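Long-range contacts in trichothecene 3-O-acetyltransferase (Gibberella zeae, PDB 2RKV), which probably transfers an acetyl group from acetyl-CoA to the 3-hydroxyl of trichothecene mycotoxins such as T-2 toxin, as a member of the BAHD acyltransferase superfamily: residues F42-V53 with L170-F180; S94-R102 with F143-T151. One frame throughout, in Å; residues are numbered along the deposited sequence. Where two conformers were deposited one is given.

Interaction 1: F42-V53 with L170-F180; sequences FEQGLKRFSEAV and LLSKACRNDPF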
ATOM      1  N   PHE A  42      15.989 -14.805  12.423  1.00 11.38           N
ATOM      2  CA  PHE A  42      15.688 -13.603  11.648  1.00 11.74           C
ATOM      3  C   PHE A  42      16.952 -12.805  11.293  1.00 11.67           C
ATOM      4  O   PHE A  42      17.119 -12.363  10.151  1.00 12.02           O
ATOM      5  CB  PHE A  42      14.679 -12.745  12.406  1.00 12.31           C
ATOM      6  CG  PHE A  42      13.916 -11.803  11.531  1.00 11.84           C
ATOM      7  CD1 PHE A  42      14.210 -10.439  11.538  1.00 14.11           C
ATOM      8  CD2 PHE A  42      12.900 -12.272  10.705  1.00 12.75           C
ATOM      9  CE1 PHE A  42      13.508  -9.552  10.727  1.00 14.95           C
ATOM     10  CE2 PHE A  42      12.187 -11.395   9.895  1.00 12.45           C
ATOM     11  CZ  PHE A  42      12.495 -10.032   9.907  1.00 13.54           C
ATOM     12  N   GLU A  43      17.863 -12.658  12.253  1.00 11.55           N
ATOM     13  CA  GLU A  43      19.099 -11.915  12.009  1.00 12.10           C
ATOM     14  C   GLU A  43      19.982 -12.622  10.986  1.00 11.86           C
ATOM     15  O   GLU A  43      20.578 -11.975  10.117  1.00 12.03           O
ATOM     16  CB  GLU A  43      19.832 -11.622  13.325  1.00 12.75           C
ATOM     17  CG  GLU A  43      19.045 -10.622  14.177  0.50 13.53           C
ATOM     18  CD  GLU A  43      19.887  -9.853  15.175  0.50 16.47           C
ATOM     19  OE1 GLU A  43      20.349 -10.458  16.165  0.50 15.99           O
ATOM     20  OE2 GLU A  43      20.053  -8.627  14.985  0.50 18.07           O
ATOM     21  N   GLN A  44      20.032 -13.950  11.077  1.00 11.81           N
ATOM     22  CA  GLN A  44      20.799 -14.748  10.128  0.50 11.76           C
ATOM     23  C   GLN A  44      20.194 -14.643   8.721  1.00 11.54           C
ATOM     24  O   GLN A  44      20.927 -14.582   7.725  1.00 11.45           O
ATOM     25  CB  GLN A  44      20.909 -16.200  10.612  0.50 11.94           C
ATOM     26  CG  GLN A  44      21.924 -16.374  11.744  0.50 13.39           C
ATOM     27  CD  GLN A  44      21.586 -17.500  12.718  0.50 15.09           C
ATOM     28  OE1 GLN A  44      20.728 -18.346  12.456  0.50 15.73           O
ATOM     29  NE2 GLN A  44      22.262 -17.502  13.861  0.50 15.23           N
ATOM     30  N   GLY A  45      18.864 -14.590   8.642  1.00 10.94           N
ATOM     31  CA  GLY A  45      18.174 -14.391   7.365  1.00 10.81           C
ATOM     32  C   GLY A  45      18.538 -13.050   6.745  1.00 10.47           C
ATOM     33  O   GLY A  45      18.841 -12.964   5.546  1.00 10.62           O
ATOM     34  N   LEU A  46      18.510 -11.993   7.558  1.00 10.70           N
ATOM     35  CA  LEU A  46      18.860 -10.654   7.072  1.00 11.06           C
ATOM     36  C   LEU A  46      20.291 -10.611   6.543  1.00 11.02           C
ATOM     37  O   LEU A  46      20.555 -10.008   5.498  1.00 11.68           O
ATOM     38  CB  LEU A  46      18.659  -9.600   8.161  1.00 11.57           C
ATOM     39  CG  LEU A  46      17.206  -9.223   8.461  1.00 12.24           C
ATOM     40  CD1 LEU A  46      17.139  -8.425   9.748  1.00 14.51           C
ATOM     41  CD2 LEU A  46      16.589  -8.431   7.303  1.00 12.47           C
ATOM     42  N   LYS A  47      21.199 -11.272   7.258  1.00 11.21           N
ATOM     43  CA  LYS A  47      22.592 -11.361   6.826  1.00 11.58           C
ATOM     44  C   LYS A  47      22.719 -12.076   5.474  1.00 11.61           C
ATOM     45  O   LYS A  47      23.354 -11.555   4.560  1.00 11.88           O
ATOM     46  CB  LYS A  47      23.450 -12.056   7.894  1.00 11.77           C
ATOM     47  CG  LYS A  47      24.934 -12.085   7.565  1.00 12.90           C
ATOM     48  CD  LYS A  47      25.750 -12.566   8.764  0.50 14.53           C
ATOM     49  CE  LYS A  47      27.196 -12.819   8.371  0.50 15.65           C
ATOM     50  N   ARG A  48      22.119 -13.261   5.357  1.00 11.23           N
ATOM     51  CA  ARG A  48      22.145 -14.025   4.101  1.00 11.59           C
ATOM     52  C   ARG A  48      21.558 -13.250   2.929  1.00 10.72           C
ATOM     53  O   ARG A  48      22.106 -13.260   1.823  1.00 10.41           O
ATOM     54  CB  ARG A  48      21.388 -15.340   4.261  1.00 11.64           C
ATOM     55  CG  ARG A  48      22.177 -16.374   5.014  1.00 15.61           C
ATOM     56  CD  ARG A  48      21.623 -17.751   4.724  1.00 20.61           C
ATOM     57  NE  ARG A  48      20.464 -17.982   5.560  1.00 24.78           N
ATOM     58  CZ  ARG A  48      20.513 -18.579   6.742  1.00 26.12           C
ATOM     59  NH1 ARG A  48      19.401 -18.743   7.439  1.00 26.27           N
ATOM     60  NH2 ARG A  48      21.674 -19.012   7.220  1.00 26.30           N
ATOM     61  N   PHE A  49      20.442 -12.575   3.180  1.00 10.32           N
ATOM     62  CA  PHE A  49      19.772 -11.806   2.142  1.00 10.19           C
ATOM     63  C   PHE A  49      20.686 -10.675   1.657  1.00 10.30           C
ATOM     64  O   PHE A  49      20.855 -10.473   0.445  1.00 10.94           O
ATOM     65  CB  PHE A  49      18.447 -11.278   2.703  1.00 10.00           C
ATOM     66  CG  PHE A  49      17.502 -10.703   1.665  1.00 10.32           C
ATOM     67  CD1 PHE A  49      16.352 -10.033   2.083  1.00 10.65           C
ATOM     68  CD2 PHE A  49      17.740 -10.838   0.297  1.00  8.98           C
ATOM     69  CE1 PHE A  49      15.453  -9.494   1.159  1.00 11.66           C
ATOM     70  CE2 PHE A  49      16.840 -10.295  -0.639  1.00 11.40           C
ATOM     71  CZ  PHE A  49      15.691  -9.635  -0.195  1.00 10.47           C
ATOM     72  N   SER A  50      21.293  -9.961   2.606  1.00 10.02           N
ATOM     73  CA  SER A  50      22.199  -8.846   2.302  1.00 11.35           C
ATOM     74  C   SER A  50      23.428  -9.303   1.522  1.00 11.46           C
ATOM     75  O   SER A  50      23.921  -8.596   0.639  1.00 11.74           O
ATOM     76  CB  SER A  50      22.665  -8.161   3.593  1.00 11.48           C
ATOM     77  OG  SER A  50      21.557  -7.676   4.317  1.00 14.46           O
ATOM     78  N   GLU A  51      23.917 -10.493   1.851  1.00 11.77           N
ATOM     79  CA  GLU A  51      25.062 -11.044   1.140  1.00 12.22           C
ATOM     80  C   GLU A  51      24.690 -11.344  -0.309  1.00 12.03           C
ATOM     81  O   GLU A  51      25.460 -11.037  -1.227  1.00 12.40           O
ATOM     82  CB  GLU A  51      25.599 -12.285   1.861  1.00 12.62           C
ATOM     83  CG  GLU A  51      26.280 -11.939   3.176  1.00 14.95           C
ATOM     84  CD  GLU A  51      26.592 -13.150   4.035  0.50 17.07           C
ATOM     85  OE1 GLU A  51      25.922 -14.198   3.884  0.50 19.18           O
ATOM     86  OE2 GLU A  51      27.506 -13.042   4.880  0.50 18.65           O
ATOM     87  N   ALA A  52      23.493 -11.902  -0.506  1.00 11.13           N
ATOM     88  CA  ALA A  52      22.988 -12.233  -1.840  1.00 10.88           C
ATOM     89  C   ALA A  52      22.629 -10.993  -2.676  1.00 10.51           C
ATOM     90  O   ALA A  52      22.941 -10.929  -3.867  1.00 10.48           O
ATOM     91  CB  ALA A  52      21.789 -13.172  -1.729  1.00 10.89           C
ATOM     92  N   VAL A  53      21.961 -10.026  -2.042  1.00  9.72           N
ATOM     93  CA  VAL A  53      21.481  -8.811  -2.707  1.00  9.94           C
ATOM     94  C   VAL A  53      21.835  -7.610  -1.834  1.00  9.87           C
ATOM     95  O   VAL A  53      21.003  -7.126  -1.052  1.00  9.05           O
ATOM     96  CB  VAL A  53      19.952  -8.885  -2.981  1.00  9.95           C
ATOM     97  CG1 VAL A  53      19.475  -7.674  -3.782  1.00 11.16           C
ATOM     98  CG2 VAL A  53      19.603 -10.187  -3.730  1.00 10.78           C
ATOM     99  N   LEU A 170      11.523 -12.991  -0.368  1.00  9.03           N
ATOM    100  CA  LEU A 170      12.908 -13.464  -0.431  1.00  9.25           C
ATOM    101  C   LEU A 170      13.559 -13.441   0.946  1.00  9.15           C
ATOM    102  O   LEU A 170      14.383 -14.307   1.272  1.00  8.92           O
ATOM    103  CB  LEU A 170      13.732 -12.651  -1.428  1.00  9.38           C
ATOM    104  CG  LEU A 170      13.356 -12.816  -2.911  1.00  9.70           C
ATOM    105  CD1 LEU A 170      14.455 -12.228  -3.788  1.00 11.75           C
ATOM    106  CD2 LEU A 170      13.133 -14.298  -3.270  1.00 11.09           C
ATOM    107  N   LEU A 171      13.190 -12.463   1.772  1.00  9.19           N
ATOM    108  CA  LEU A 171      13.687 -12.471   3.144  1.00  9.29           C
ATOM    109  C   LEU A 171      13.227 -13.761   3.842  1.00  9.40           C
ATOM    110  O   LEU A 171      14.012 -14.388   4.564  1.00  9.25           O
ATOM    111  CB  LEU A 171      13.242 -11.229   3.917  1.00  9.49           C
ATOM    112  CG  LEU A 171      13.510 -11.231   5.431  1.00  9.51           C
ATOM    113  CD1 LEU A 171      15.006 -11.431   5.745  1.00 11.44           C
ATOM    114  CD2 LEU A 171      12.976  -9.945   6.064  1.00 10.32           C
ATOM    115  N   SER A 172      11.976 -14.177   3.614  1.00  8.94           N
ATOM    116  CA  SER A 172      11.504 -15.425   4.221  1.00  9.40           C
ATOM    117  C   SER A 172      12.351 -16.621   3.767  1.00  9.11           C
ATOM    118  O   SER A 172      12.768 -17.439   4.590  1.00  9.54           O
ATOM    119  CB  SER A 172      10.018 -15.673   3.945  1.00  9.47           C
ATOM    120  OG  SER A 172       9.557 -16.771   4.727  1.00  9.57           O
ATOM    121  N   LYS A 173      12.630 -16.694   2.465  1.00  9.45           N
ATOM    122  CA  LYS A 173      13.520 -17.733   1.925  1.00  9.58           C
ATOM    123  C   LYS A 173      14.870 -17.695   2.628  1.00  9.39           C
ATOM    124  O   LYS A 173      15.395 -18.722   3.053  1.00  9.87           O
ATOM    125  CB  LYS A 173      13.747 -17.541   0.425  1.00  9.67           C
ATOM    126  CG  LYS A 173      12.559 -17.924  -0.448  1.00 11.20           C
ATOM    127  CD  LYS A 173      13.024 -18.143  -1.887  1.00 11.49           C
ATOM    128  CE  LYS A 173      11.888 -18.642  -2.775  1.00 12.46           C
ATOM    129  NZ  LYS A 173      12.418 -19.059  -4.121  1.00 12.67           N
ATOM    130  N   ALA A 174      15.430 -16.497   2.741  1.00  8.99           N
ATOM    131  CA  ALA A 174      16.759 -16.333   3.335  1.00  9.55           C
ATOM    132  C   ALA A 174      16.773 -16.804   4.791  1.00  9.64           C
ATOM    133  O   ALA A 174      17.726 -17.451   5.222  1.00 10.71           O
ATOM    134  CB  ALA A 174      17.215 -14.896   3.225  1.00  9.71           C
ATOM    135  N   CYS A 175      15.720 -16.484   5.545  1.00  9.91           N
ATOM    136  CA  CYS A 175      15.579 -16.964   6.929  1.00 10.08           C
ATOM    137  C   CYS A 175      15.577 -18.495   7.014  1.00 10.73           C
ATOM    138  O   CYS A 175      16.138 -19.085   7.945  1.00 10.49           O
ATOM    139  CB  CYS A 175      14.307 -16.390   7.560  1.00 10.40           C
ATOM    140  SG  CYS A 175      14.420 -14.646   7.950  1.00 10.69           S
ATOM    141  N   ARG A 176      14.944 -19.132   6.032  1.00 10.88           N
ATOM    142  CA  ARG A 176      14.887 -20.588   5.963  1.00 11.61           C
ATOM    143  C   ARG A 176      16.160 -21.217   5.388  1.00 12.21           C
ATOM    144  O   ARG A 176      16.330 -22.434   5.439  1.00 12.29           O
ATOM    145  CB  ARG A 176      13.684 -21.021   5.117  1.00 11.35           C
ATOM    146  CG  ARG A 176      12.326 -20.663   5.714  1.00 10.68           C
ATOM    147  CD  ARG A 176      11.166 -21.165   4.834  1.00 11.73           C
ATOM    148  NE  ARG A 176      11.270 -22.604   4.586  1.00 11.81           N
ATOM    149  CZ  ARG A 176      10.579 -23.546   5.234  1.00 12.58           C
ATOM    150  NH1 ARG A 176       9.691 -23.215   6.163  1.00 13.43           N
ATOM    151  NH2 ARG A 176      10.773 -24.833   4.943  1.00 12.25           N
ATOM    152  N   ASN A 177      17.026 -20.383   4.813  1.00 13.29           N
ATOM    153  CA  ASN A 177      18.196 -20.830   4.049  1.00 14.29           C
ATOM    154  C   ASN A 177      17.800 -21.589   2.767  1.00 14.45           C
ATOM    155  O   ASN A 177      18.508 -22.487   2.305  1.00 15.09           O
ATOM    156  CB  ASN A 177      19.157 -21.650   4.927  1.00 15.04           C
ATOM    157  CG  ASN A 177      20.596 -21.606   4.433  1.00 17.13           C
ATOM    158  OD1 ASN A 177      20.949 -20.847   3.526  1.00 18.67           O
ATOM    159  ND2 ASN A 177      21.439 -22.435   5.036  1.00 21.74           N
ATOM    160  N   ASP A 178      16.656 -21.206   2.200  1.00 13.80           N
ATOM    161  CA  ASP A 178      16.196 -21.735   0.920  1.00 13.41           C
ATOM    162  C   ASP A 178      16.791 -20.907  -0.222  1.00 13.81           C
ATOM    163  O   ASP A 178      16.824 -19.677  -0.132  1.00 13.71           O
ATOM    164  CB  ASP A 178      14.668 -21.709   0.864  1.00 13.45           C
ATOM    165  CG  ASP A 178      14.028 -22.650   1.872  1.00 12.50           C
ATOM    166  OD1 ASP A 178      14.661 -23.669   2.239  1.00 11.88           O
ATOM    167  OD2 ASP A 178      12.876 -22.383   2.294  1.00 13.19           O
ATOM    168  N   PRO A 179      17.250 -21.569  -1.302  1.00 13.86           N
ATOM    169  CA  PRO A 179      17.985 -20.824  -2.342  1.00 13.95           C
ATOM    170  C   PRO A 179      17.078 -19.919  -3.177  1.00 13.67           C
ATOM    171  O   PRO A 179      15.891 -20.223  -3.356  1.00 13.87           O
ATOM    172  CB  PRO A 179      18.579 -21.932  -3.220  1.00 14.40           C
ATOM    173  CG  PRO A 179      17.658 -23.098  -3.042  1.00 14.69           C
ATOM    174  CD  PRO A 179      17.083 -22.997  -1.643  1.00 13.70           C
ATOM    175  N   PHE A 180      17.625 -18.806  -3.666  1.00 13.26           N
ATOM    176  CA  PHE A 180      16.868 -17.950  -4.575  1.00 13.35           C
ATOM    177  C   PHE A 180      16.952 -18.546  -5.975  1.00 13.03           C
ATOM    178  O   PHE A 180      17.986 -19.103  -6.354  1.00 13.73           O
ATOM    179  CB  PHE A 180      17.419 -16.516  -4.612  1.00 13.53           C
ATOM    180  CG  PHE A 180      17.339 -15.762  -3.294  1.00 14.26           C
ATOM    181  CD1 PHE A 180      16.584 -16.220  -2.217  1.00 14.01           C
ATOM    182  CD2 PHE A 180      18.002 -14.541  -3.163  1.00 15.97           C
ATOM    183  CE1 PHE A 180      16.530 -15.494  -1.020  1.00 13.67           C
ATOM    184  CE2 PHE A 180      17.947 -13.802  -1.981  1.00 15.22           C
ATOM    185  CZ  PHE A 180      17.205 -14.281  -0.903  1.00 14.35           C
TER

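Interaction 2: S94-R102 with F143-T151; sequences SAPTIEGMR and FIKGGLILT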
ATOM      1  N   SER A  94       0.400  -1.218  28.140  1.00 18.92           N
ATOM      2  CA  SER A  94      -0.184  -0.459  27.029  1.00 19.29           C
ATOM      3  C   SER A  94      -0.116  -1.203  25.691  1.00 18.56           C
ATOM      4  O   SER A  94      -0.722  -0.769  24.702  1.00 19.29           O
ATOM      5  CB  SER A  94       0.480   0.917  26.910  1.00 19.55           C
ATOM      6  OG  SER A  94       1.790   0.812  26.382  1.00 21.88           O
ATOM      7  N   ALA A  95       0.611  -2.319  25.663  1.00 16.93           N
ATOM      8  CA  ALA A  95       0.816  -3.092  24.433  1.00 15.83           C
ATOM      9  C   ALA A  95      -0.329  -4.082  24.193  1.00 15.19           C
ATOM     10  O   ALA A  95      -1.016  -4.480  25.140  1.00 14.84           O
ATOM     11  CB  ALA A  95       2.164  -3.832  24.488  1.00 15.57           C
ATOM     12  N   PRO A  96      -0.543  -4.492  22.926  1.00 14.86           N
ATOM     13  CA  PRO A  96      -1.516  -5.561  22.707  1.00 14.53           C
ATOM     14  C   PRO A  96      -1.028  -6.920  23.191  1.00 14.44           C
ATOM     15  O   PRO A  96       0.170  -7.110  23.431  1.00 14.45           O
ATOM     16  CB  PRO A  96      -1.688  -5.575  21.178  1.00 14.48           C
ATOM     17  CG  PRO A  96      -0.407  -5.057  20.653  1.00 14.95           C
ATOM     18  CD  PRO A  96       0.043  -4.012  21.658  1.00 15.06           C
ATOM     19  N   THR A  97      -1.965  -7.850  23.329  1.00 14.19           N
ATOM     20  CA  THR A  97      -1.682  -9.236  23.698  1.00 14.52           C
ATOM     21  C   THR A  97      -2.346 -10.114  22.648  1.00 14.44           C
ATOM     22  O   THR A  97      -3.272  -9.660  21.970  1.00 14.55           O
ATOM     23  CB  THR A  97      -2.300  -9.592  25.063  1.00 14.79           C
ATOM     24  OG1 THR A  97      -3.724  -9.427  24.997  1.00 14.71           O
ATOM     25  CG2 THR A  97      -1.737  -8.692  26.170  1.00 14.78           C
ATOM     26  N   ILE A  98      -1.913 -11.368  22.534  1.00 14.71           N
ATOM     27  CA  ILE A  98      -2.521 -12.287  21.560  1.00 14.83           C
ATOM     28  C   ILE A  98      -4.019 -12.457  21.834  1.00 14.97           C
ATOM     29  O   ILE A  98      -4.831 -12.447  20.905  1.00 15.30           O
ATOM     30  CB  ILE A  98      -1.786 -13.669  21.469  1.00 14.84           C
ATOM     31  CG1 ILE A  98      -2.192 -14.419  20.193  1.00 17.06           C
ATOM     32  CG2 ILE A  98      -2.048 -14.549  22.680  1.00 15.58           C
ATOM     33  CD1 ILE A  98      -1.704 -13.804  18.931  1.00 17.16           C
ATOM     34  N   GLU A  99      -4.385 -12.576  23.109  1.00 14.68           N
ATOM     35  CA  GLU A  99      -5.800 -12.746  23.458  1.00 15.17           C
ATOM     36  C   GLU A  99      -6.629 -11.474  23.246  1.00 14.70           C
ATOM     37  O   GLU A  99      -7.778 -11.549  22.795  1.00 15.19           O
ATOM     38  CB  GLU A  99      -5.959 -13.322  24.872  1.00 15.26           C
ATOM     39  CG  GLU A  99      -5.493 -14.778  24.987  1.00 16.80           C
ATOM     40  CD  GLU A  99      -6.122 -15.716  23.948  0.70 18.82           C
ATOM     41  OE1 GLU A  99      -7.336 -15.594  23.655  0.70 20.71           O
ATOM     42  OE2 GLU A  99      -5.398 -16.589  23.424  0.70 19.65           O
ATOM     43  N   GLY A 100      -6.039 -10.314  23.532  1.00 14.87           N
ATOM     44  CA  GLY A 100      -6.679  -9.016  23.264  1.00 14.73           C
ATOM     45  C   GLY A 100      -6.953  -8.833  21.781  1.00 14.80           C
ATOM     46  O   GLY A 100      -8.044  -8.396  21.379  1.00 14.83           O
ATOM     47  N   MET A 101      -5.956  -9.184  20.972  1.00 14.75           N
ATOM     48  CA  MET A 101      -6.057  -9.168  19.506  0.50 14.11           C
ATOM     49  C   MET A 101      -7.192 -10.056  19.020  1.00 14.57           C
ATOM     50  O   MET A 101      -8.033  -9.648  18.216  1.00 14.42           O
ATOM     51  CB  MET A 101      -4.750  -9.676  18.882  0.50 13.57           C
ATOM     52  CG  MET A 101      -3.626  -8.669  18.840  0.50 12.56           C
ATOM     53  SD  MET A 101      -3.814  -7.480  17.499  0.50  8.35           S
ATOM     54  CE  MET A 101      -2.256  -6.614  17.630  0.50 10.87           C
ATOM     55  N   ARG A 102      -7.187 -11.296  19.493  1.00 14.72           N
ATOM     56  CA  ARG A 102      -8.188 -12.272  19.070  1.00 15.36           C
ATOM     57  C   ARG A 102      -9.605 -11.835  19.443  1.00 15.98           C
ATOM     58  O   ARG A 102     -10.513 -11.894  18.608  1.00 16.52           O
ATOM     59  CB  ARG A 102      -7.865 -13.657  19.634  1.00 15.21           C
ATOM     60  CG  ARG A 102      -6.652 -14.281  18.972  1.00 14.69           C
ATOM     61  CD  ARG A 102      -6.077 -15.418  19.793  1.00 15.27           C
ATOM     62  NE  ARG A 102      -5.015 -16.106  19.069  1.00 15.37           N
ATOM     63  CZ  ARG A 102      -4.291 -17.112  19.553  1.00 16.91           C
ATOM     64  NH1 ARG A 102      -4.501 -17.558  20.786  1.00 16.14           N
ATOM     65  NH2 ARG A 102      -3.349 -17.667  18.798  1.00 16.68           N
ATOM     66  N   PHE A 143       7.831  -8.629  20.680  1.00  9.78           N
ATOM     67  CA  PHE A 143       7.317  -9.715  21.510  1.00  9.87           C
ATOM     68  C   PHE A 143       6.079  -9.214  22.243  1.00 10.21           C
ATOM     69  O   PHE A 143       6.145  -8.210  22.945  1.00 10.37           O
ATOM     70  CB  PHE A 143       8.314 -10.188  22.585  1.00  9.85           C
ATOM     71  CG  PHE A 143       9.713 -10.446  22.095  1.00 10.07           C
ATOM     72  CD1 PHE A 143      10.000 -10.748  20.762  1.00 10.60           C
ATOM     73  CD2 PHE A 143      10.751 -10.417  23.007  1.00 11.33           C
ATOM     74  CE1 PHE A 143      11.306 -10.998  20.355  1.00 11.39           C
ATOM     75  CE2 PHE A 143      12.058 -10.668  22.616  1.00 12.87           C
ATOM     76  CZ  PHE A 143      12.338 -10.949  21.283  1.00 11.52           C
ATOM     77  N   ILE A 144       4.954  -9.900  22.082  1.00 10.34           N
ATOM     78  CA  ILE A 144       3.769  -9.582  22.875  1.00 10.55           C
ATOM     79  C   ILE A 144       3.342 -10.830  23.646  1.00 10.93           C
ATOM     80  O   ILE A 144       3.790 -11.949  23.342  1.00 10.76           O
ATOM     81  CB  ILE A 144       2.600  -9.052  22.001  1.00 10.76           C
ATOM     82  CG1 ILE A 144       2.051 -10.175  21.102  1.00 10.89           C
ATOM     83  CG2 ILE A 144       3.044  -7.806  21.205  1.00 10.37           C
ATOM     84  CD1 ILE A 144       0.735  -9.820  20.383  1.00 11.01           C
ATOM     85  N   LYS A 145       2.496 -10.653  24.655  1.00 11.48           N
ATOM     86  CA  LYS A 145       2.042 -11.802  25.418  1.00 11.99           C
ATOM     87  C   LYS A 145       1.429 -12.816  24.454  1.00 12.23           C
ATOM     88  O   LYS A 145       0.461 -12.507  23.746  1.00 12.47           O
ATOM     89  CB  LYS A 145       1.042 -11.394  26.496  1.00 12.41           C
ATOM     90  CG  LYS A 145       0.555 -12.573  27.325  1.00 14.27           C
ATOM     91  CD  LYS A 145      -0.389 -12.126  28.429  1.00 18.55           C
ATOM     92  CE  LYS A 145      -0.892 -13.332  29.213  1.00 21.11           C
ATOM     93  NZ  LYS A 145      -1.772 -12.924  30.350  1.00 23.98           N
ATOM     94  N   GLY A 146       2.035 -13.999  24.402  1.00 11.56           N
ATOM     95  CA  GLY A 146       1.550 -15.098  23.580  1.00 11.97           C
ATOM     96  C   GLY A 146       1.775 -14.951  22.084  1.00 11.58           C
ATOM     97  O   GLY A 146       1.213 -15.716  21.288  1.00 11.67           O
ATOM     98  N   GLY A 147       2.609 -13.995  21.680  1.00 11.48           N
ATOM     99  CA  GLY A 147       2.737 -13.728  20.250  1.00 10.67           C
ATOM    100  C   GLY A 147       3.962 -12.970  19.788  1.00 10.77           C
ATOM    101  O   GLY A 147       4.857 -12.626  20.575  1.00 10.16           O
ATOM    102  N   LEU A 148       3.993 -12.727  18.484  1.00  9.88           N
ATOM    103  CA  LEU A 148       5.052 -11.959  17.853  1.00 10.53           C
ATOM    104  C   LEU A 148       4.409 -11.101  16.777  1.00 10.56           C
ATOM    105  O   LEU A 148       3.588 -11.602  15.999  1.00 10.35           O
ATOM    106  CB  LEU A 148       6.071 -12.908  17.207  1.00 10.47           C
ATOM    107  CG  LEU A 148       7.159 -12.293  16.325  1.00 11.74           C
ATOM    108  CD1 LEU A 148       8.242 -11.668  17.190  1.00 11.99           C
ATOM    109  CD2 LEU A 148       7.749 -13.352  15.386  1.00 11.34           C
ATOM    110  N   ILE A 149       4.760  -9.820  16.739  1.00 10.48           N
ATOM    111  CA  ILE A 149       4.360  -8.965  15.619  1.00 10.75           C
ATOM    112  C   ILE A 149       5.606  -8.576  14.851  1.00 10.96           C
ATOM    113  O   ILE A 149       6.501  -7.927  15.397  1.00  9.91           O
ATOM    114  CB  ILE A 149       3.597  -7.686  16.076  1.00 11.46           C
ATOM    115  CG1 ILE A 149       2.309  -8.062  16.809  1.00 10.87           C
ATOM    116  CG2 ILE A 149       3.310  -6.765  14.867  1.00 10.63           C
ATOM    117  CD1 ILE A 149       1.664  -6.891  17.536  1.00 11.50           C
ATOM    118  N   LEU A 150       5.656  -8.988  13.586  1.00 10.22           N
ATOM    119  CA  LEU A 150       6.737  -8.601  12.697  1.00 10.85           C
ATOM    120  C   LEU A 150       6.248  -7.443  11.846  1.00 10.13           C
ATOM    121  O   LEU A 150       5.242  -7.573  11.156  1.00 11.05           O
ATOM    122  CB  LEU A 150       7.141  -9.770  11.790  1.00 10.40           C
ATOM    123  CG  LEU A 150       8.034  -9.419  10.587  1.00 12.63           C
ATOM    124  CD1 LEU A 150       9.361  -8.790  11.026  1.00 13.38           C
ATOM    125  CD2 LEU A 150       8.279 -10.633   9.708  1.00 12.49           C
ATOM    126  N   THR A 151       6.959  -6.319  11.886  1.00  9.35           N
ATOM    127  CA  THR A 151       6.573  -5.169  11.073  1.00  9.12           C
ATOM    128  C   THR A 151       7.675  -4.847  10.073  1.00  9.56           C
ATOM    129  O   THR A 151       8.852  -4.812  10.425  1.00  9.05           O
ATOM    130  CB  THR A 151       6.258  -3.938  11.941  1.00  9.59           C
ATOM    131  OG1 THR A 151       5.206  -4.262  12.860  1.00  9.16           O
ATOM    132  CG2 THR A 151       5.841  -2.726  11.063  1.00  9.91           C
TER
HETATM  133  O   HOH W   1       1.997  -7.839  25.383  1.00 13.58           O

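Interaction 1: F42-V53 with L170-F180
Gly45 and Cys175 mark the crossing of two helices, CA to CA 3.7 Å, where the axes approach to 7.4 Å with their N-to-C directions 113° apart. It is a close helix-helix crossing with a glycine at its centre, in the N-terminal part of this BAHD-superfamily enzyme. The bare Gly45 backbone receives Ala174, whose CB lies 3.4 Å from Gly45 O, and the Cys175 sulfur, which also stands obliquely beside the Phe42 ring.

Toward the beta-sheet, Leu171 is a knob in the hole formed by Phe42, Gly45, Leu46 and Phe49. Its CD1 branch meets Leu46 CD2 at 3.7 Å, while CD2 lies obliquely against Phe42 CZ. Both helices rest here on strand 137-144, chiefly on Leu139. The Phe49 ring crosses Leu170 and Leu171 at about a right angle, one face over Leu170 C and CD1 against Leu171 CB, and its CD2 meets the Phe180 edge at CZ, 3.7 Å away, with the two ring planes perpendicular. Ala52 CB touches that Phe180 ring as well.

Outward lies Arg48. A bend at chi3 (-81°) turns its guanidinium onto the end of helix 161-176, where Asn177 closes a Schellman motif. The Asn177 amide stacks over one guanidinium face, planes 17° apart. Ala174 O, already holding Asn177 N, is gripped side-on in the guanidinium plane, by Arg48 NE at 2.8 Å and Arg48 NH1 at 3.1 Å.

Interaction 2: S94-R102 with F143-T151
Ile98, which takes the Lys145 carbonyl on its backbone N-H, also lies against a flat group of its own helix: its CG1 sits 3.4 Å above the plane of the Arg102 guanidinium, over the centre of that face. At the guanidinium rim, NH1 makes a salt bridge with Glu99 OE2, somewhat out of plane, and NE makes another with Glu398.

The contact joins the start of helix 98-104 to the two-residue type II turn of a beta hairpin, with Lys145 and Gly146 at its corners. Ile98 N to Lys145 O, 2.9 Å, is nearly straight at 163° and comes in almost on the line of the C=O. Beside it a water donates to Pro96 O and accepts from Lys145 N, bridging the two backbones. Thr97 is the N-cap: with chi1 at 60°, OG1 lies between the backbone N and the carbonyl carbon and accepts from Gly100 N at 2.9 Å, while CG2 lies alongside Lys145 CB.

Ile98 CB packs on Gly146 O at 3.6 Å, and Ile144 CD1 comes up to Ile98 N at 3.7 Å. Deeper in, Ile149 CD1 touches the Pro96 ring and, in one of two modelled conformers of Met101, its CE (3.9 Å). Leu26 of strand 20-28 meets Ile98, Ile144 and Ile149, so the helix start is seated across strands 137-144, 147-155 and 20-28.

From the N terminus, helix 35-52 comes first, and interaction 1 closes a long loop from it to the end of helix 161-176. Interaction 2 is nested inside that loop: after strand 83-88 the chain reaches helix 98-104, then returns through strands 137-144 and 147-155, whose hairpin turn meets the helix start. Strand 147-155 then leads into helix 161-176, passing His156 of the T-2 toxin pocket on the way. The centres are 25 Å apart, yet Phe42 CZ of interaction 1 touches Leu150 CD1 of interaction 2 at 3.6 Å. Leu148 and Leu150 face helix 35-52, while Ile149 faces helix 98-104, so the two contacts lie on opposite faces of the five-stranded sheet.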